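Local coordinates for protein probable starch synthase 4, chloroplastic/amyloplastic (Arabidopsis thaliana, PDB 6GNE) that is a probable plastid starch synthase, a glycosyltransferase of the two-domain GT-B fold, modelled here with ADP and glycan ligands, at residues 44-49 with 90-95; 73-78 with 121-126; 137-142 with 165-170; 180-185 with 212-217. One frame throughout, in Å; residues are numbered along the deposited sequence.

Contact 1: residues 44-49 with 90-95; sequences HLVEII and EGLPVH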
# COMPACT_ATOMS: atom_id res chain seq x y z
N HIS A 44 -3.58 -4.05 22.11
CA HIS A 44 -4.26 -2.75 21.96
C HIS A 44 -5.65 -2.96 21.42
O HIS A 44 -5.90 -3.87 20.64
CB HIS A 44 -3.45 -1.81 21.05
CG HIS A 44 -2.02 -1.69 21.45
ND1 HIS A 44 -1.64 -1.00 22.58
CD2 HIS A 44 -0.89 -2.20 20.90
CE1 HIS A 44 -0.32 -1.08 22.70
NE2 HIS A 44 0.15 -1.80 21.70
N LEU A 45 -6.56 -2.10 21.86
CA LEU A 45 -7.90 -2.06 21.31
C LEU A 45 -7.79 -1.27 20.02
O LEU A 45 -7.66 -0.06 20.05
CB LEU A 45 -8.85 -1.39 22.28
CG LEU A 45 -10.31 -1.18 21.86
CD1 LEU A 45 -10.93 -2.49 21.36
CD2 LEU A 45 -11.13 -0.55 23.03
N VAL A 46 -7.81 -1.96 18.89
CA VAL A 46 -7.66 -1.33 17.59
C VAL A 46 -9.01 -1.30 16.89
O VAL A 46 -9.73 -2.31 16.89
CB VAL A 46 -6.68 -2.14 16.72
CG1 VAL A 46 -6.64 -1.62 15.28
CG2 VAL A 46 -5.29 -2.14 17.36
N GLU A 47 -9.37 -0.16 16.33
CA GLU A 47 -10.64 -0.01 15.60
C GLU A 47 -10.37 0.77 14.31
O GLU A 47 -9.48 1.63 14.26
CB GLU A 47 -11.65 0.79 16.40
CG GLU A 47 -12.50 0.01 17.39
CD GLU A 47 -13.37 0.91 18.24
OE1 GLU A 47 -13.55 2.10 17.86
OE2 GLU A 47 -13.94 0.37 19.22
N ILE A 48 -11.15 0.48 13.29
CA ILE A 48 -10.96 1.12 12.00
C ILE A 48 -12.23 1.79 11.53
O ILE A 48 -13.29 1.26 11.72
CB ILE A 48 -10.43 0.10 10.99
CG1 ILE A 48 -9.04 -0.34 11.45
CG2 ILE A 48 -10.34 0.73 9.60
CD1 ILE A 48 -8.64 -1.68 10.94
N ILE A 49 -12.08 2.98 10.96
CA ILE A 49 -13.19 3.71 10.39
C ILE A 49 -12.94 3.89 8.89
O ILE A 49 -11.92 4.43 8.52
CB ILE A 49 -13.40 5.07 11.07
CG1 ILE A 49 -13.71 4.87 12.57
CG2 ILE A 49 -14.52 5.87 10.38
CD1 ILE A 49 -13.73 6.14 13.40
N GLU A 90 -11.42 -9.54 9.40
CA GLU A 90 -10.28 -10.30 9.88
C GLU A 90 -9.89 -10.03 11.32
O GLU A 90 -8.74 -9.74 11.65
CB GLU A 90 -9.15 -10.20 8.85
CG GLU A 90 -9.38 -11.27 7.75
CD GLU A 90 -8.51 -11.11 6.53
OE1 GLU A 90 -7.41 -10.53 6.68
OE2 GLU A 90 -8.97 -11.56 5.44
N GLY A 91 -10.91 -10.13 12.18
CA GLY A 91 -10.76 -9.91 13.61
C GLY A 91 -10.72 -8.46 14.04
O GLY A 91 -10.73 -8.21 15.23
N LEU A 92 -10.66 -7.50 13.12
CA LEU A 92 -10.69 -6.09 13.51
C LEU A 92 -12.13 -5.55 13.50
O LEU A 92 -12.86 -5.79 12.55
CB LEU A 92 -9.79 -5.25 12.60
CG LEU A 92 -8.31 -5.60 12.73
CD1 LEU A 92 -7.57 -5.13 11.51
CD2 LEU A 92 -7.71 -5.07 14.01
N PRO A 93 -12.53 -4.81 14.54
CA PRO A 93 -13.79 -4.07 14.44
C PRO A 93 -13.70 -2.91 13.45
O PRO A 93 -12.74 -2.17 13.46
CB PRO A 93 -14.03 -3.53 15.86
CG PRO A 93 -13.02 -4.19 16.73
CD PRO A 93 -11.88 -4.60 15.84
N VAL A 94 -14.71 -2.76 12.59
CA VAL A 94 -14.74 -1.70 11.60
C VAL A 94 -16.07 -0.97 11.65
O VAL A 94 -17.11 -1.58 11.89
CB VAL A 94 -14.53 -2.26 10.18
CG1 VAL A 94 -14.40 -1.13 9.16
CG2 VAL A 94 -13.28 -3.15 10.17
N HIS A 95 -16.01 0.35 11.45
CA HIS A 95 -17.16 1.23 11.34
C HIS A 95 -17.14 1.77 9.92
O HIS A 95 -16.18 2.43 9.53
CB HIS A 95 -17.09 2.38 12.36
CG HIS A 95 -17.45 1.97 13.76
ND1 HIS A 95 -16.53 1.46 14.65
CD2 HIS A 95 -18.65 1.95 14.40
CE1 HIS A 95 -17.14 1.16 15.78
NE2 HIS A 95 -18.43 1.43 15.65

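Contact 2: residues 73-78 with 121-126; sequences SYFDGK and FSYFSR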
# COMPACT_ATOMS: atom_id res chain seq x y z
N SER A 73 -23.49 15.11 10.64
CA SER A 73 -22.14 15.58 10.34
C SER A 73 -22.19 16.90 9.57
O SER A 73 -23.11 17.11 8.79
CB SER A 73 -21.44 14.52 9.49
OG SER A 73 -20.15 14.91 9.11
N TYR A 74 -21.20 17.74 9.76
CA TYR A 74 -21.16 19.05 9.11
C TYR A 74 -20.57 19.02 7.71
O TYR A 74 -19.59 18.36 7.47
CB TYR A 74 -20.34 20.02 9.98
CG TYR A 74 -20.13 21.42 9.43
CD1 TYR A 74 -19.08 21.71 8.54
CD2 TYR A 74 -20.97 22.48 9.83
CE1 TYR A 74 -18.89 23.01 8.05
CE2 TYR A 74 -20.78 23.78 9.35
CZ TYR A 74 -19.73 24.03 8.47
OH TYR A 74 -19.55 25.29 7.98
N PHE A 75 -21.17 19.77 6.79
CA PHE A 75 -20.56 20.06 5.48
C PHE A 75 -21.23 21.28 4.82
O PHE A 75 -22.45 21.32 4.78
CB PHE A 75 -20.67 18.86 4.55
CG PHE A 75 -19.53 18.72 3.60
CD1 PHE A 75 -18.23 18.47 4.07
CD2 PHE A 75 -19.74 18.80 2.23
CE1 PHE A 75 -17.17 18.33 3.18
CE2 PHE A 75 -18.67 18.65 1.33
CZ PHE A 75 -17.40 18.41 1.82
N ASP A 76 -20.44 22.25 4.34
CA ASP A 76 -20.98 23.47 3.65
C ASP A 76 -22.03 24.20 4.49
O ASP A 76 -23.07 24.59 3.97
CB ASP A 76 -21.56 23.13 2.25
CG ASP A 76 -20.49 22.65 1.24
OD1 ASP A 76 -19.39 23.24 1.17
OD2 ASP A 76 -20.75 21.70 0.48
N GLY A 77 -21.77 24.32 5.80
CA GLY A 77 -22.68 25.02 6.73
C GLY A 77 -23.96 24.33 7.19
O GLY A 77 -24.69 24.87 8.04
N LYS A 78 -24.25 23.15 6.62
CA LYS A 78 -25.43 22.34 6.96
C LYS A 78 -24.98 21.05 7.65
O LYS A 78 -23.83 20.64 7.52
CB LYS A 78 -26.19 21.97 5.69
CG LYS A 78 -26.94 23.13 5.03
CD LYS A 78 -26.92 23.09 3.50
CE LYS A 78 -28.30 23.35 2.88
NZ LYS A 78 -29.07 24.52 3.44
N PHE A 121 -13.58 13.00 0.38
CA PHE A 121 -12.78 12.54 1.52
C PHE A 121 -12.64 13.55 2.68
O PHE A 121 -12.47 13.15 3.84
CB PHE A 121 -11.44 11.99 1.03
CG PHE A 121 -11.58 10.73 0.20
CD1 PHE A 121 -11.87 9.52 0.81
CD2 PHE A 121 -11.45 10.76 -1.19
CE1 PHE A 121 -11.99 8.36 0.06
CE2 PHE A 121 -11.59 9.61 -1.95
CZ PHE A 121 -11.86 8.41 -1.33
N SER A 122 -12.72 14.84 2.40
CA SER A 122 -12.83 15.82 3.49
C SER A 122 -14.17 15.65 4.25
O SER A 122 -14.20 15.78 5.47
CB SER A 122 -12.66 17.27 2.99
OG SER A 122 -13.67 17.62 2.07
N TYR A 123 -15.26 15.34 3.54
CA TYR A 123 -16.52 15.00 4.24
C TYR A 123 -16.33 13.81 5.17
O TYR A 123 -16.67 13.87 6.36
CB TYR A 123 -17.65 14.67 3.25
CG TYR A 123 -18.97 14.31 3.93
CD1 TYR A 123 -19.21 13.00 4.41
CD2 TYR A 123 -19.97 15.27 4.11
CE1 TYR A 123 -20.41 12.69 5.03
CE2 TYR A 123 -21.18 14.95 4.73
CZ TYR A 123 -21.40 13.67 5.19
OH TYR A 123 -22.61 13.36 5.78
N PHE A 124 -15.80 12.73 4.60
CA PHE A 124 -15.54 11.51 5.33
C PHE A 124 -14.71 11.76 6.59
O PHE A 124 -15.04 11.23 7.67
CB PHE A 124 -14.83 10.48 4.44
CG PHE A 124 -14.31 9.30 5.20
CD1 PHE A 124 -15.19 8.46 5.89
CD2 PHE A 124 -12.95 9.03 5.25
CE1 PHE A 124 -14.72 7.37 6.61
CE2 PHE A 124 -12.47 7.92 5.97
CZ PHE A 124 -13.36 7.10 6.65
N SER A 125 -13.65 12.55 6.44
CA SER A 125 -12.76 12.89 7.55
C SER A 125 -13.51 13.58 8.66
O SER A 125 -13.31 13.25 9.83
CB SER A 125 -11.60 13.79 7.09
OG SER A 125 -10.75 13.12 6.18
N ARG A 126 -14.39 14.51 8.30
CA ARG A 126 -15.21 15.21 9.29
C ARG A 126 -16.16 14.25 9.97
O ARG A 126 -16.17 14.15 11.20
CB ARG A 126 -16.01 16.35 8.65
CG ARG A 126 -16.86 17.17 9.61
CD ARG A 126 -15.97 17.90 10.61
NE ARG A 126 -16.69 18.46 11.75
CZ ARG A 126 -17.12 19.72 11.86
NH1 ARG A 126 -16.99 20.61 10.88
NH2 ARG A 126 -17.73 20.07 12.98

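Contact 3: residues 137-142 with 165-170; sequences KKPDII and LDSARI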
# COMPACT_ATOMS: atom_id res chain seq x y z
N LYS A 137 -16.35 8.09 22.47
CA LYS A 137 -15.12 7.32 22.43
C LYS A 137 -13.94 8.24 22.79
O LYS A 137 -13.91 9.40 22.39
CB LYS A 137 -14.90 6.70 21.05
CG LYS A 137 -15.89 5.60 20.65
CD LYS A 137 -16.04 4.52 21.72
CE LYS A 137 -16.53 3.20 21.10
NZ LYS A 137 -16.97 2.23 22.13
N LYS A 138 -13.00 7.71 23.56
CA LYS A 138 -11.85 8.48 24.01
C LYS A 138 -10.57 7.74 23.65
O LYS A 138 -9.93 7.15 24.53
CB LYS A 138 -11.93 8.71 25.51
CG LYS A 138 -13.15 9.53 25.92
CD LYS A 138 -12.93 10.25 27.24
CE LYS A 138 -13.94 11.36 27.47
NZ LYS A 138 -14.05 12.31 26.31
N PRO A 139 -10.19 7.77 22.35
CA PRO A 139 -8.95 7.10 21.95
C PRO A 139 -7.69 7.82 22.42
O PRO A 139 -7.65 9.04 22.50
CB PRO A 139 -9.04 7.07 20.41
CG PRO A 139 -9.95 8.19 20.07
CD PRO A 139 -10.94 8.28 21.19
N ASP A 140 -6.68 7.02 22.71
CA ASP A 140 -5.36 7.50 23.02
C ASP A 140 -4.63 7.96 21.76
O ASP A 140 -3.86 8.92 21.83
CB ASP A 140 -4.53 6.40 23.68
CG ASP A 140 -5.15 5.85 24.96
OD1 ASP A 140 -5.32 6.60 25.96
OD2 ASP A 140 -5.45 4.64 24.97
N ILE A 141 -4.84 7.23 20.64
CA ILE A 141 -4.19 7.48 19.33
C ILE A 141 -5.24 7.48 18.26
O ILE A 141 -6.06 6.58 18.20
CB ILE A 141 -3.19 6.38 18.95
CG1 ILE A 141 -2.02 6.30 19.93
CG2 ILE A 141 -2.67 6.57 17.51
CD1 ILE A 141 -1.04 7.47 19.89
N ILE A 142 -5.22 8.49 17.40
CA ILE A 142 -5.95 8.47 16.14
C ILE A 142 -4.85 8.51 15.07
O ILE A 142 -4.01 9.45 15.02
CB ILE A 142 -6.98 9.64 16.00
CG1 ILE A 142 -8.08 9.49 17.06
CG2 ILE A 142 -7.63 9.64 14.63
CD1 ILE A 142 -8.92 10.73 17.26
N LEU A 165 -13.43 16.05 22.93
CA LEU A 165 -12.52 15.02 22.35
C LEU A 165 -11.04 15.55 22.31
O LEU A 165 -10.55 16.00 21.27
CB LEU A 165 -13.03 14.58 20.94
CG LEU A 165 -13.08 13.13 20.36
CD1 LEU A 165 -13.17 13.15 18.83
CD2 LEU A 165 -11.94 12.23 20.82
N ASP A 166 -10.35 15.49 23.46
CA ASP A 166 -8.95 15.96 23.63
C ASP A 166 -8.01 14.87 24.25
O ASP A 166 -6.89 15.17 24.70
CB ASP A 166 -8.93 17.26 24.46
CG ASP A 166 -9.75 17.15 25.76
OD1 ASP A 166 -10.98 17.39 25.72
OD2 ASP A 166 -9.16 16.85 26.82
N SER A 167 -8.47 13.62 24.23
CA SER A 167 -7.74 12.46 24.76
C SER A 167 -6.55 11.99 23.87
O SER A 167 -5.57 11.42 24.38
CB SER A 167 -8.72 11.28 24.99
OG SER A 167 -9.31 10.79 23.78
N ALA A 168 -6.65 12.21 22.56
CA ALA A 168 -5.80 11.54 21.59
C ALA A 168 -4.60 12.35 21.12
O ALA A 168 -4.62 13.56 21.05
CB ALA A 168 -6.62 11.12 20.40
N ARG A 169 -3.54 11.62 20.82
CA ARG A 169 -2.46 12.06 19.94
C ARG A 169 -2.78 11.67 18.50
O ARG A 169 -3.37 10.61 18.26
CB ARG A 169 -1.17 11.35 20.31
CG ARG A 169 -0.15 12.14 21.09
CD ARG A 169 -0.52 12.33 22.53
NE ARG A 169 -1.03 13.67 22.74
CZ ARG A 169 -0.28 14.77 22.84
NH1 ARG A 169 1.05 14.71 22.67
NH2 ARG A 169 -0.86 15.96 23.08
N ILE A 170 -2.33 12.49 17.55
CA ILE A 170 -2.56 12.26 16.13
C ILE A 170 -1.29 11.72 15.47
O ILE A 170 -0.19 12.28 15.63
CB ILE A 170 -3.04 13.54 15.40
CG1 ILE A 170 -4.24 14.18 16.13
CG2 ILE A 170 -3.42 13.24 13.95
CD1 ILE A 170 -5.37 13.23 16.42

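Contact 4: residues 180-185 with 212-217; sequences QGTASA and RVNPVK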
# COMPACT_ATOMS: atom_id res chain seq x y z
N GLN A 180 -0.74 14.66 -2.73
CA GLN A 180 -0.83 15.66 -1.67
C GLN A 180 -2.25 16.23 -1.47
O GLN A 180 -2.53 16.87 -0.44
CB GLN A 180 0.21 16.77 -1.93
CG GLN A 180 1.62 16.24 -1.71
CD GLN A 180 2.72 17.21 -2.09
OE1 GLN A 180 2.63 18.43 -1.90
NE2 GLN A 180 3.80 16.65 -2.59
N GLY A 181 -3.15 15.97 -2.43
CA GLY A 181 -4.53 16.41 -2.36
C GLY A 181 -4.74 17.89 -2.54
O GLY A 181 -5.71 18.45 -2.05
N THR A 182 -3.83 18.53 -3.26
CA THR A 182 -3.86 19.98 -3.35
C THR A 182 -5.11 20.41 -4.11
O THR A 182 -5.56 19.73 -5.01
CB THR A 182 -2.61 20.52 -4.04
OG1 THR A 182 -2.42 19.82 -5.27
CG2 THR A 182 -1.40 20.34 -3.15
N ALA A 183 -5.67 21.55 -3.70
CA ALA A 183 -6.80 22.18 -4.36
C ALA A 183 -6.80 23.70 -4.05
O ALA A 183 -5.96 24.16 -3.27
CB ALA A 183 -8.10 21.53 -3.87
N SER A 184 -7.74 24.45 -4.64
CA SER A 184 -8.01 25.84 -4.25
C SER A 184 -8.46 25.91 -2.79
O SER A 184 -9.13 24.99 -2.28
CB SER A 184 -9.11 26.49 -5.10
OG SER A 184 -9.02 26.15 -6.47
N ALA A 185 -8.13 27.03 -2.15
CA ALA A 185 -8.40 27.24 -0.73
C ALA A 185 -9.89 27.24 -0.36
O ALA A 185 -10.25 26.76 0.71
CB ALA A 185 -7.73 28.52 -0.26
N ARG A 212 -3.81 28.14 -3.18
CA ARG A 212 -4.04 26.69 -3.07
C ARG A 212 -3.63 26.18 -1.69
O ARG A 212 -2.74 26.74 -1.06
CB ARG A 212 -3.28 25.95 -4.16
CG ARG A 212 -3.98 26.01 -5.52
CD ARG A 212 -3.13 25.50 -6.69
NE ARG A 212 -3.12 24.04 -6.81
CZ ARG A 212 -4.17 23.28 -7.13
NH1 ARG A 212 -5.37 23.81 -7.39
NH2 ARG A 212 -4.03 21.97 -7.20
N VAL A 213 -4.29 25.11 -1.22
CA VAL A 213 -3.94 24.50 0.07
C VAL A 213 -3.48 23.05 -0.07
O VAL A 213 -3.78 22.40 -1.06
CB VAL A 213 -5.09 24.56 1.08
CG1 VAL A 213 -5.28 26.00 1.55
CG2 VAL A 213 -6.38 23.98 0.51
N ASN A 214 -2.75 22.55 0.92
CA ASN A 214 -2.08 21.26 0.84
C ASN A 214 -2.42 20.39 2.06
O ASN A 214 -1.87 20.61 3.14
CB ASN A 214 -0.57 21.47 0.72
CG ASN A 214 0.18 20.18 0.44
OD1 ASN A 214 -0.04 19.18 1.13
ND2 ASN A 214 1.06 20.19 -0.54
N PRO A 215 -3.32 19.39 1.88
CA PRO A 215 -3.74 18.54 2.98
C PRO A 215 -2.62 17.78 3.66
O PRO A 215 -2.58 17.72 4.88
CB PRO A 215 -4.72 17.59 2.33
CG PRO A 215 -5.35 18.42 1.26
CD PRO A 215 -4.25 19.27 0.73
N VAL A 216 -1.72 17.21 2.89
CA VAL A 216 -0.60 16.46 3.45
C VAL A 216 0.31 17.39 4.24
O VAL A 216 0.79 17.01 5.30
CB VAL A 216 0.18 15.69 2.36
CG1 VAL A 216 1.45 15.05 2.91
CG2 VAL A 216 -0.71 14.60 1.77
N LYS A 217 0.51 18.61 3.77
CA LYS A 217 1.28 19.60 4.53
C LYS A 217 0.64 19.97 5.87
O LYS A 217 1.33 20.14 6.88
CB LYS A 217 1.48 20.88 3.73
CG LYS A 217 2.37 21.83 4.49
CD LYS A 217 3.26 22.70 3.66
CE LYS A 217 2.67 24.04 3.39
NZ LYS A 217 3.72 25.09 3.42

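Contact 1: residues 44-49 with 90-95
I48 pairs with V94 and I49 with H95 in parallel register, the axes of strands 45-49 and 92-95 approaching to 4.7 Å at an angle of 30°. Both strands belong to the large mixed sheet of the N-terminal, Rossmann-like half of the GT-B fold. The chain between them contains strands but no helix, so this parallel pair is not joined by a classical beta-alpha-beta crossover. I48 is gripped through both its backbone polar atoms: its N donates to P93 O at 3.1 Å, and its O accepts from H95 N at 2.9 Å with a fairly straight N-H...O angle of 162°. On the face carrying V46, I48 and L92, the leucine fork divides its two methyls. L92 CD1 meets I48 CD1 at 3.7 Å, while L92 CD2 reaches V46 CG1 at 3.8 Å. I48 offers CD1 because its chain runs on extended past CG1 (chi2 156°). Helix 27-41 covers this face, with L39 on V46 and Q40 on L92. The reverse face carries E47, I49 and H95, and helix 117-134 packs there against I49 and H95. P93 CB lies 4.1 Å from E47 CG, the two side chains crossing at about a right angle. E47 OE1 is hydrogen-bonded to Y11 OH and comes no nearer to the H95 ring than 4.3 Å, at CE1.

Contact 2: residues 73-78 with 121-126
F75 faces Y123 and S73 faces R126 where strand 73-75 runs roughly antiparallel to helix 121-126, the axes 8.3 Å apart at closest and their directions 148° apart. The strand is the first arm of a beta hairpin whose type I' turn, F75 to K78, is closed by reciprocal backbone bonds between those two residues; the helix packs against this hairpin as part of the alpha/beta layering of the N-terminal GT-B domain. The main aromatic contact is a T-shaped pair. Y123 turns its edge to one face of F75, with centroids 5.2 Å apart and planes at 70°, and its CD2 stands 3.5 Å from F75 CG, toward the rim of that ring. Y123 CB lies over the same face, in a CH-pi contact 4.0 Å from the F75 centroid. S122 OG lies in the plane of the phenyl ring at its edge, 3.7 Å from CE1; its hydrogen bonds go to F118 O and R119 O, within its own helix. Y123 OH is hydrogen-bonded to N82 ND2 of the second hairpin arm. R126 CG passes 4.0 Å from S73 OG, and chi2 of 65° then turns CD out of the extended course, away from the position anti to CA. The guanidinium is fixed by Y160 OH at NE and C191 O at NH1. One face of that group receives Y74 CB, offset toward the rim. The shortest approach of the pair is oblique to the tyrosine ring: R126 NH1 to Y74 CD1, 3.3 Å.

Contact 3: residues 137-142 with 165-170
L165 CD2 forms a bump that fits between K137 O, 3.8 Å away, and P139 CD, 4.1 Å away; the leucine and proline side chains cross at about a right angle. Two residues on, S167 leans over the K138-P139 link. Its OG, set between its own backbone N and carbonyl carbon (chi1 65°), donates to P139 O at 2.7 Å from well above the carbonyl plane. A168 CB is a smaller bump, seated between P139 O and I142 CD1, with 3.9 Å to the latter. Here the two segments become parallel neighbours: R169 N donates to D140 O, and I142 N to R169 O at 2.9 Å, nearly in line with the carbonyl. Strands 141-145 and 169-174 are the two arms of a beta-alpha-beta crossover in the Rossmann-like GT-B domain, joined through helices 146-150 and 152-160. On the face toward helix 152-160, I170 CD1 curls back over I142 CB, 4.0 Å away, while Y156 and W157 pack on I170. On the reverse face I141 CD1 abuts R169 CB at 3.9 Å, with the side chains at about a right angle. Beyond CB the arginine turns from segment 137-142, coming within about 4 Å of a bound alpha-D-glucopyranose.

Contact 4: residues 180-185 with 212-217
R212 lies alongside A183, and its side chain folds over the backbone of residues 182-184. CB starts 3.3 Å from A183 O, and CG stays by the same oxygen at 3.5 Å. A bend at chi3 (81°) sets NE off the line of the chain, after which CZ comes to 4.0 Å from A183 CA. The guanidinium thus has the A183 backbone over one face, offset toward the rim. NH1 meets A183 C at 3.6 Å, and NH2 ends at T182 OG1, 3.3 Å away, in a weak hydrogen bond. Beneath this side chain, V213 N donates to A183 O at 2.8 Å, while the return bond from A183 N to V213 O is weak. Strands 183-184 and 212-213 form a two-stranded antiparallel sheet, separate from the main sheet of the GT-B N-terminal domain; strand 212-213 leads through N214 into helix 215-222. N214 is the N-cap of that helix. Its OD1 accepts from K217 N, the donor standing above the amide plane. N214 ND2 donates to Q180 OE1 at 2.7 Å, in the plane of the acceptor group and on a lone pair. D206 OD1 takes a second bond from ND2, and H207 NE2 also bonds Q180 OE1. V216 N adds a weak bond to Q180 O, and V216 CG2 rests 3.6 Å from Q180 CA.

From the N terminus, the chain leaves strand 45-51, passes through the hairpin strands 64-75 and 78-89, and returns at 90-95, where contact 1 closes the first loop. Contact 2 opens inside that loop, at 73-78, and closes beyond it on helix 117-134, so the two cross. They also touch, F124 CZ lying 3.6 Å from I49 O. The same helix leads on to strand 141-145, where contact 3 opens in series and closes a shorter, mostly helical loop. Contact 4 follows, closing the 26-residue loop between 185 and 212, about 25 Å from contact 3 between centres. Contacts 1, 2 and 3 all reach the large mixed sheet; contact 4 ties a small separate sheet to helix 215-222.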